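Local coordinates for coenzyme F420-dependent N(5),N(10)-methenyltetrahydromethanopterin reductase-related protein (Desulfurobacterium thermolithotrophum DSM 11699, PDB 6HUZ) that acts on tetrahydrofolate derivatives as substrates, as a bacterial [Fe]-hydrogenase paralog that binds the iron-guanylylpyridinol cofactor, at the interface of chains A and B. Coordinates in Å, arbitrary orientation; residue numbers count along the deposited sequence, not the author numbering. Chains: chain A/B, Coenzyme F420-dependent N(5),N(10)-methenyltetrahydromethanopterin reductase-related protein.

The interface of chains A and B. Residues chain A 227-228, 272-273, 275-276; chain B 18, 23-24, 150, 155.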
# COMPACT_ATOMS: atom_id res chain seq x y z
N ILE A 227 17.28 14.58 -3.57
CA ILE A 227 16.95 15.59 -4.56
C ILE A 227 15.97 16.64 -4.05
O ILE A 227 16.26 17.82 -4.19
CB ILE A 227 16.46 14.88 -5.85
CG1 ILE A 227 17.55 13.90 -6.37
CG2 ILE A 227 16.11 15.89 -6.90
CD1 ILE A 227 17.15 12.97 -7.48
N LEU A 228 14.83 16.25 -3.47
CA LEU A 228 13.89 17.25 -2.97
C LEU A 228 14.41 17.91 -1.70
O LEU A 228 14.09 19.07 -1.43
CB LEU A 228 12.54 16.60 -2.67
CG LEU A 228 11.83 16.04 -3.90
CD1 LEU A 228 10.50 15.44 -3.51
CD2 LEU A 228 11.65 17.17 -4.94
N GLN A 272 5.23 12.68 -14.05
CA GLN A 272 6.28 13.28 -14.88
C GLN A 272 7.16 14.26 -14.09
O GLN A 272 8.37 14.35 -14.35
CB GLN A 272 5.67 14.01 -16.09
CG GLN A 272 4.90 13.11 -17.05
CD GLN A 272 5.55 11.75 -17.27
OE1 GLN A 272 6.61 11.63 -17.88
NE2 GLN A 272 4.94 10.69 -16.78
N SER A 273 6.58 14.97 -13.13
CA SER A 273 7.32 15.97 -12.36
C SER A 273 8.14 15.37 -11.23
O SER A 273 8.84 16.10 -10.54
CB SER A 273 6.38 17.05 -11.85
OG SER A 273 5.98 17.86 -12.94
N ILE A 275 10.15 12.65 -11.96
CA ILE A 275 11.23 11.94 -12.65
C ILE A 275 12.36 12.98 -12.60
O ILE A 275 12.53 13.78 -13.53
CB ILE A 275 10.85 11.53 -14.10
CG1 ILE A 275 9.70 10.51 -14.08
CG2 ILE A 275 12.04 10.96 -14.86
CD1 ILE A 275 9.02 10.31 -15.45
N LEU A 276 13.10 13.01 -11.48
CA LEU A 276 14.16 14.01 -11.26
C LEU A 276 15.59 13.54 -11.54
O LEU A 276 16.44 14.37 -11.85
CB LEU A 276 14.02 14.59 -9.85
CG LEU A 276 12.64 15.21 -9.55
CD1 LEU A 276 12.42 15.44 -8.06
CD2 LEU A 276 12.43 16.49 -10.32
N LEU B 18 16.57 22.93 -5.50
CA LEU B 18 16.14 22.05 -6.57
C LEU B 18 16.38 22.88 -7.84
O LEU B 18 15.74 23.92 -8.07
CB LEU B 18 14.67 21.61 -6.44
CG LEU B 18 14.14 20.60 -7.49
CD1 LEU B 18 14.71 19.17 -7.27
CD2 LEU B 18 12.63 20.49 -7.43
N LYS B 23 16.56 20.18 -14.08
CA LYS B 23 15.85 18.94 -13.84
C LYS B 23 14.53 18.83 -14.56
O LYS B 23 14.15 17.73 -14.95
CB LYS B 23 15.61 18.75 -12.33
CG LYS B 23 16.87 18.80 -11.46
CD LYS B 23 17.35 17.44 -11.08
CE LYS B 23 18.29 17.50 -9.90
NZ LYS B 23 19.34 16.46 -10.00
N LEU B 24 13.79 19.92 -14.70
CA LEU B 24 12.49 19.86 -15.35
C LEU B 24 12.35 20.76 -16.58
O LEU B 24 11.91 20.27 -17.62
CB LEU B 24 11.41 20.17 -14.33
CG LEU B 24 11.33 19.16 -13.17
CD1 LEU B 24 10.65 19.77 -11.97
CD2 LEU B 24 10.59 17.86 -13.58
N ILE B 150 5.44 21.63 -11.00
CA ILE B 150 5.85 22.95 -10.57
C ILE B 150 5.38 23.94 -11.65
O ILE B 150 5.93 23.94 -12.77
CB ILE B 150 7.39 23.03 -10.35
CG1 ILE B 150 7.80 22.05 -9.20
CG2 ILE B 150 7.83 24.48 -10.09
CD1 ILE B 150 9.36 21.90 -9.06
N GLN B 155 6.24 20.48 -17.78
CA GLN B 155 5.46 19.34 -17.26
C GLN B 155 4.12 19.81 -16.70
O GLN B 155 3.18 19.02 -16.65
CB GLN B 155 6.22 18.59 -16.12
CG GLN B 155 7.46 17.82 -16.57
CD GLN B 155 8.70 18.68 -16.77
OE1 GLN B 155 8.74 19.88 -16.46
NE2 GLN B 155 9.75 18.08 -17.31
O HOH W 1 7.18 20.20 -12.88
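The two copies of HmdII meet around a two-fold axis, and in this patch, which recurs with the chains exchanged, they touch through aliphatic contacts and a water, with no N or O of one chain within bonding reach of the other. Chain A supplies the C-terminal end of helix 207-228 and the 3-10 turn 272-274 with the loop after it; chain B supplies loops and the short helix 20-23. A:Leu276 hides 64 Å² against chain B. Its CG stands anti to its own carbonyl carbon (chi1 -56°), and its branch CD2 crosses B:Leu24 obliquely, meeting CD2 of that leucine at 4.0 Å. The same B:Leu24 methyl also reaches the backbone of A:Ser273, so one branch spans two residues of chain A. Beside this pair, the bent chain of B:Lys23 lies across the loop with its methylene CD 3.3 Å from the carbonyl O of A:Leu276. The lysine therefore serves here through its aliphatic stem; NZ of B:Lys23 lies 4.0 Å from the carbonyl O of A:Leu276 and makes no hydrogen bond to it. At the helix end, A:Ile227 turns CG2 anti to its backbone N, and this methyl touches CD1 of B:Leu18 at 3.6 Å as the two side chains cross obliquely. B:Leu18 extends CG anti to its own N (chi1 -177°). Around A:Ser273 the contact is made differently: its hydroxyl OG abuts the CB methylene of B:Gln155, and a water 2.6 Å from OG of A:Ser273 links it to the backbone N of B:Ile150. That isoleucine lines the methenyltetrahydrofolate pocket, so the patch may help set the border of the substrate site. Behind this shell, B:Gln155 bends at chi2 (80°) and turns its amide back into its own subunit: NE2 donates to the carbonyl O of B:Leu24 at 3.1 Å, with that O in the glutamine's amide plane but NE2 raised above the plane of the leucine carbonyl.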